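PDB 1H12: endo-1,4-beta-xylanase from Pseudoalteromonas haloplanktis, which hydrolyses internal beta-1,4-linkages of xylan as a cold-adapted family 8 glycoside hydrolase, and probably also cleaves beta-1,4-glucosidic bonds in related glucans. Local coordinates for residues A103-N109 and G120-L126; S246-N250 and S330-A334. One frame throughout, in Å; residues are numbered along the deposited sequence.

Contact 1 of 2, residues A103-N109 and G120-L126; sequences AKAYQKN and GVYAWKL
Lys108 lays its aliphatic stem over one face of the Tyr122 ring: CB sits 3.9 Å from the ring centroid, a CH-pi contact. With CG anti to the backbone N (chi1 -174°), the stem runs on across the phenol end of the ring, where Lys108 CD passes 3.7 Å from Tyr122 OH, and the extended chain takes NZ to a salt bridge with Asp111. Gln107 CB also touches Tyr122 CD2 obliquely, while the backbone oxygen of Ala103, in the last turns of the helix, lies 3.4 Å from Tyr122 CE2; that oxygen also accepts from the backbone N of both Gln107 and Lys108, the second bond marking a pi-type turn.

Where the helix unwinds, the backbones join in a single beta bridge between Lys108 and Tyr122. Asn109 N donates to Val121 O over 2.8 Å, almost straight at 170°, and Ala123 N reaches Gln107 O, also at 2.8 Å but coming in tilted 33° from the carbonyl plane. A weak bond from Gly120 N to Asn109 O follows.

The Gln107 side chain, extended beyond CG, lays CG 3.7 Å from Leu126 CD2, and NE2 gives a hydrogen bond to a water that in turn donates to Ala123 O. This water ties the amide to the chain just before it turns its corner at Trp124.

Further out, Glu146 accepts from Tyr122 N and Phe149 meets the Tyr122 ring. The contact thus joins the C-terminal end of helix 93-107 to the run into strand 123-128; Gln107 and Tyr122 touch helix 77-89, and Leu126 lies against strands 74-76 and 134-136 of the five-stranded antiparallel sheet.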
loop_
_atom_site.group_PDB
_atom_site.type_symbol
_atom_site.label_atom_id
_atom_site.label_comp_id
_atom_site.label_asym_id
_atom_site.label_seq_id
_atom_site.Cartn_x
_atom_site.Cartn_y
_atom_site.Cartn_z
ATOM N N ALA A 103 2.656 -17.188 -1.837
ATOM C CA ALA A 103 3.795 -16.257 -1.847
ATOM C C ALA A 103 5.075 -17.007 -1.468
ATOM O O ALA A 103 6.101 -16.876 -2.156
ATOM C CB ALA A 103 3.546 -15.107 -0.880
ATOM N N LYS A 104 5.028 -17.741 -0.369
ATOM C CA LYS A 104 6.200 -18.394 0.119
ATOM C C LYS A 104 6.713 -19.467 -0.843
ATOM O O LYS A 104 7.915 -19.648 -1.000
ATOM C CB LYS A 104 5.936 -18.909 1.548
ATOM C CG LYS A 104 7.080 -19.380 2.314
ATOM C CD LYS A 104 6.626 -19.729 3.819
ATOM C CE LYS A 104 7.790 -20.208 4.574
ATOM N NZ LYS A 104 7.320 -20.620 5.867
ATOM N N ALA A 105 5.796 -20.155 -1.515
ATOM C CA ALA A 105 6.171 -21.222 -2.428
ATOM C C ALA A 105 6.649 -20.690 -3.776
ATOM O O ALA A 105 7.593 -21.243 -4.342
ATOM C CB ALA A 105 5.002 -22.158 -2.685
ATOM N N TYR A 106 5.960 -19.697 -4.310
ATOM C CA TYR A 106 6.099 -19.345 -5.710
ATOM C C TYR A 106 6.687 -17.955 -5.961
ATOM O O TYR A 106 7.334 -17.754 -6.991
ATOM C CB TYR A 106 4.754 -19.493 -6.420
ATOM C CG TYR A 106 4.123 -20.831 -6.283
ATOM C CD1 TYR A 106 4.774 -21.983 -6.680
ATOM C CD2 TYR A 106 2.863 -20.998 -5.736
ATOM C CE1 TYR A 106 4.196 -23.232 -6.552
ATOM C CE2 TYR A 106 2.291 -22.233 -5.595
ATOM C CZ TYR A 106 2.973 -23.357 -5.987
ATOM O OH TYR A 106 2.364 -24.595 -5.848
ATOM N N GLN A 107 6.445 -16.985 -5.082
ATOM C CA GLN A 107 7.040 -15.670 -5.235
ATOM C C GLN A 107 8.440 -15.569 -4.677
ATOM O O GLN A 107 9.290 -14.857 -5.227
ATOM C CB GLN A 107 6.112 -14.574 -4.675
ATOM C CG GLN A 107 4.849 -14.422 -5.475
ATOM C CD GLN A 107 3.800 -13.515 -4.820
ATOM O OE1 GLN A 107 3.563 -13.600 -3.615
ATOM N NE2 GLN A 107 3.138 -12.696 -5.639
ATOM N N LYS A 108 8.715 -16.250 -3.564
ATOM C CA LYS A 108 10.010 -16.128 -2.911
ATOM C C LYS A 108 11.121 -16.626 -3.822
ATOM O O LYS A 108 11.083 -17.796 -4.269
ATOM C CB LYS A 108 10.015 -16.928 -1.621
ATOM C CG LYS A 108 11.264 -16.738 -0.825
ATOM C CD LYS A 108 11.341 -17.719 0.371
ATOM C CE LYS A 108 12.727 -17.775 0.943
ATOM N NZ LYS A 108 12.824 -18.796 2.004
ATOM N N ASN A 109 12.158 -15.849 -4.008
ATOM C CA ASN A 109 13.386 -16.328 -4.665
ATOM C C ASN A 109 14.174 -17.139 -3.648
ATOM O O ASN A 109 14.286 -16.777 -2.467
ATOM C CB ASN A 109 14.239 -15.160 -5.135
ATOM C CG ASN A 109 13.632 -14.348 -6.244
ATOM O OD1 ASN A 109 13.668 -13.058 -6.177
ATOM N ND2 ASN A 109 13.165 -14.954 -7.271
ATOM N N GLY A 120 15.993 -14.620 -1.097
ATOM C CA GLY A 120 14.900 -14.420 -0.182
ATOM C C GLY A 120 13.984 -13.260 -0.438
ATOM O O GLY A 120 13.051 -13.063 0.328
ATOM N N VAL A 121 14.229 -12.464 -1.484
ATOM C CA VAL A 121 13.272 -11.420 -1.855
ATOM C C VAL A 121 12.175 -12.036 -2.727
ATOM O O VAL A 121 12.337 -13.152 -3.224
ATOM C CB VAL A 121 13.924 -10.187 -2.523
ATOM C CG1 VAL A 121 15.164 -9.745 -1.718
ATOM C CG2 VAL A 121 14.273 -10.388 -3.971
ATOM N N TYR A 122 11.098 -11.307 -2.908
ATOM C CA TYR A 122 9.908 -11.839 -3.559
ATOM C C TYR A 122 9.762 -11.264 -4.953
ATOM O O TYR A 122 9.642 -10.042 -5.149
ATOM C CB TYR A 122 8.676 -11.563 -2.645
ATOM C CG TYR A 122 8.646 -12.494 -1.448
ATOM C CD1 TYR A 122 9.612 -12.462 -0.486
ATOM C CD2 TYR A 122 7.680 -13.484 -1.369
ATOM C CE1 TYR A 122 9.644 -13.417 0.526
ATOM C CE2 TYR A 122 7.672 -14.408 -0.365
ATOM C CZ TYR A 122 8.681 -14.413 0.582
ATOM O OH TYR A 122 8.712 -15.406 1.516
ATOM N N ALA A 123 9.797 -12.150 -5.928
ATOM C CA ALA A 123 9.715 -11.786 -7.351
ATOM C C ALA A 123 8.419 -11.040 -7.628
ATOM O O ALA A 123 7.335 -11.547 -7.363
ATOM C CB ALA A 123 9.746 -13.069 -8.151
ATOM N N TRP A 124 8.541 -9.846 -8.192
ATOM C CA TRP A 124 7.394 -8.959 -8.269
ATOM C C TRP A 124 6.348 -9.374 -9.269
ATOM O O TRP A 124 5.199 -8.992 -9.127
ATOM C CB TRP A 124 7.791 -7.506 -8.457
ATOM C CG TRP A 124 8.047 -7.084 -9.868
ATOM C CD1 TRP A 124 9.202 -7.173 -10.575
ATOM C CD2 TRP A 124 7.097 -6.439 -10.745
ATOM N NE1 TRP A 124 9.034 -6.598 -11.810
ATOM C CE2 TRP A 124 7.748 -6.136 -11.923
ATOM C CE3 TRP A 124 5.768 -6.069 -10.613
ATOM C CZ2 TRP A 124 7.124 -5.450 -12.974
ATOM C CZ3 TRP A 124 5.141 -5.428 -11.618
ATOM C CH2 TRP A 124 5.825 -5.101 -12.800
ATOM N N LYS A 125 6.764 -10.107 -10.308
ATOM C CA LYS A 125 5.864 -10.473 -11.395
ATOM C C LYS A 125 5.981 -11.935 -11.774
ATOM O O LYS A 125 7.049 -12.386 -12.228
ATOM C CB LYS A 125 6.111 -9.618 -12.630
ATOM C CG LYS A 125 5.078 -9.782 -13.696
ATOM C CD LYS A 125 5.408 -9.061 -15.019
ATOM C CE LYS A 125 5.167 -7.653 -14.914
ATOM N NZ LYS A 125 5.418 -7.106 -16.398
ATOM N N LEU A 126 4.899 -12.653 -11.549
ATOM C CA LEU A 126 4.705 -14.041 -11.959
ATOM C C LEU A 126 3.622 -14.067 -13.029
ATOM O O LEU A 126 2.794 -13.171 -13.119
ATOM C CB LEU A 126 4.279 -14.902 -10.783
ATOM C CG LEU A 126 5.372 -15.509 -9.877
ATOM C CD1 LEU A 126 6.389 -14.616 -9.385
ATOM C CD2 LEU A 126 4.660 -16.206 -8.739
HETATM O O HOH W 1 4.597 -11.921 -7.947
#

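Contact 2 of 2, residues S246-N250 and S330-A334; sequences SPHWN and SYGGA
Pro247 and His248 run past Tyr331, the first central residue of a type I' turn from Ser330 to Gly333, with the CA atoms of His248 and Tyr331 4.3 Å apart and Pro247 O only 3.1 Å from Tyr331 CA in a CA-H...O contact. The turn is closed in both directions by backbone bonds between Ser330 and Gly333, making it the tip of the hairpin between strands 329-330 and 333-334.

Pro247, which follows a cis peptide bond, sets its CB 3.9 Å from Tyr331 CD1, and its carbonyl oxygen lies in the plane of the tyrosine ring, at the edge. With CG anti to the carbonyl carbon (chi1 -61°), His248 brings its imidazole alongside the phenol ring. The two rings lie 25° from parallel and are strongly offset, with centroids 5.3 Å apart and little face-to-face overlap; the nearest approach is His248 CE1 to Tyr331 CE1, at 3.6 Å. On the imidazole, Pro247 CG covers part of one face.

Trp249, the next residue along, packs its CB against Gly332 CA, and Tyr331 O sits near the plane of the indole at its CD1 edge. Gly332, with positive phi and no side chain, lets Trp249 CB and CD1 come close to the turn.

A water in the plane of the imidazole lies 2.8 Å from His248 ND1 and accepts from Tyr331 N. Direct contact is therefore van der Waals and CH...O in character, and this water supplies the polar link, bridging the imidazole edge and the backbone of the turn at a surface contact in which His248 alone of the touching residues is buried.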
loop_
_atom_site.group_PDB
_atom_site.type_symbol
_atom_site.label_atom_id
_atom_site.label_comp_id
_atom_site.label_asym_id
_atom_site.label_seq_id
_atom_site.Cartn_x
_atom_site.Cartn_y
_atom_site.Cartn_z
ATOM N N SER A 246 5.655 25.692 -7.223
ATOM C CA SER A 246 6.297 25.422 -8.475
ATOM C C SER A 246 7.570 24.667 -8.288
ATOM O O SER A 246 8.313 25.028 -7.373
ATOM C CB SER A 246 6.594 26.774 -9.187
ATOM O OG SER A 246 7.141 26.532 -10.434
ATOM N N PRO A 247 7.932 23.690 -9.127
ATOM C CA PRO A 247 7.186 23.256 -10.318
ATOM C C PRO A 247 6.340 22.024 -10.176
ATOM O O PRO A 247 5.661 21.660 -11.148
ATOM C CB PRO A 247 8.342 22.965 -11.290
ATOM C CG PRO A 247 9.390 22.325 -10.391
ATOM C CD PRO A 247 9.308 23.095 -9.138
ATOM N N HIS A 248 6.362 21.362 -9.021
ATOM C CA HIS A 248 5.642 20.092 -8.876
ATOM C C HIS A 248 4.202 20.248 -8.401
ATOM O O HIS A 248 3.405 19.307 -8.493
ATOM C CB HIS A 248 6.406 19.136 -7.954
ATOM C CG HIS A 248 7.756 18.788 -8.475
ATOM N ND1 HIS A 248 7.924 17.940 -9.535
ATOM C CD2 HIS A 248 9.000 19.193 -8.091
ATOM C CE1 HIS A 248 9.227 17.873 -9.807
ATOM N NE2 HIS A 248 9.902 18.618 -8.937
ATOM N N TRP A 249 3.838 21.422 -7.903
ATOM C CA TRP A 249 2.479 21.758 -7.564
ATOM C C TRP A 249 1.779 20.784 -6.647
ATOM O O TRP A 249 0.620 20.447 -6.831
ATOM C CB TRP A 249 1.672 22.125 -8.836
ATOM C CG TRP A 249 2.224 23.340 -9.480
ATOM C CD1 TRP A 249 2.957 23.427 -10.647
ATOM C CD2 TRP A 249 2.186 24.679 -8.960
ATOM N NE1 TRP A 249 3.308 24.745 -10.906
ATOM C CE2 TRP A 249 2.889 25.511 -9.861
ATOM C CE3 TRP A 249 1.647 25.236 -7.799
ATOM C CZ2 TRP A 249 3.018 26.883 -9.664
ATOM C CZ3 TRP A 249 1.781 26.634 -7.611
ATOM C CH2 TRP A 249 2.479 27.407 -8.561
ATOM N N ASN A 250 2.513 20.394 -5.596
ATOM C CA ASN A 250 1.929 19.822 -4.380
ATOM C C ASN A 250 1.532 18.374 -4.468
ATOM O O ASN A 250 0.975 17.851 -3.531
ATOM C CB ASN A 250 0.763 20.674 -3.871
ATOM C CG ASN A 250 1.179 22.155 -3.811
ATOM O OD1 ASN A 250 2.145 22.464 -3.189
ATOM N ND2 ASN A 250 0.488 22.991 -4.476
ATOM N N SER A 330 2.176 15.659 -14.242
ATOM C CA SER A 330 3.607 15.906 -14.229
ATOM C C SER A 330 3.811 17.408 -14.199
ATOM O O SER A 330 3.254 18.126 -15.034
ATOM C CB SER A 330 4.269 15.343 -15.488
ATOM O OG SER A 330 5.654 15.520 -15.426
ATOM N N TYR A 331 4.525 17.908 -13.211
ATOM C CA TYR A 331 4.708 19.347 -13.054
ATOM C C TYR A 331 3.390 20.098 -13.017
ATOM O O TYR A 331 3.273 21.224 -13.546
ATOM C CB TYR A 331 5.625 19.899 -14.119
ATOM C CG TYR A 331 7.031 19.373 -14.132
ATOM C CD1 TYR A 331 7.878 19.524 -13.062
ATOM C CD2 TYR A 331 7.534 18.725 -15.236
ATOM C CE1 TYR A 331 9.215 19.130 -13.144
ATOM C CE2 TYR A 331 8.852 18.297 -15.313
ATOM C CZ TYR A 331 9.661 18.501 -14.267
ATOM O OH TYR A 331 11.006 18.158 -14.310
ATOM N N GLY A 332 2.368 19.476 -12.410
ATOM C CA GLY A 332 1.070 20.099 -12.320
ATOM C C GLY A 332 0.195 20.020 -13.576
ATOM O O GLY A 332 -0.904 20.531 -13.571
ATOM N N GLY A 333 0.682 19.373 -14.602
ATOM C CA GLY A 333 -0.018 19.241 -15.874
ATOM C C GLY A 333 -0.597 17.879 -16.111
ATOM O O GLY A 333 0.097 16.870 -15.935
ATOM N N ALA A 334 -1.857 17.815 -16.505
ATOM C CA ALA A 334 -2.517 16.547 -16.766
ATOM C C ALA A 334 -1.867 15.864 -17.927
ATOM O O ALA A 334 -1.584 16.481 -18.966
ATOM C CB ALA A 334 -3.963 16.818 -17.082
HETATM O O HOH W 2 5.848 16.544 -10.883
#

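Contact 1 and contact 2 sit in different parts of the same family 8 catalytic domain, with centres 36 Å apart and nearest atoms about 21 Å apart, and they do not touch. They occur one after the other along the chain, both segments of contact 1 preceding those of contact 2. Contact 1 is mostly buried and joined by direct backbone bonds, whereas contact 2 lies at the surface, 23 Å from the centre of the chain against 18 Å for contact 1. Neither includes a residue of the xylose pocket formed by Gln327, Gly341, Glu342, Tyr378 and Asn382, although Gln327 precedes the 330-334 segment by only three residues.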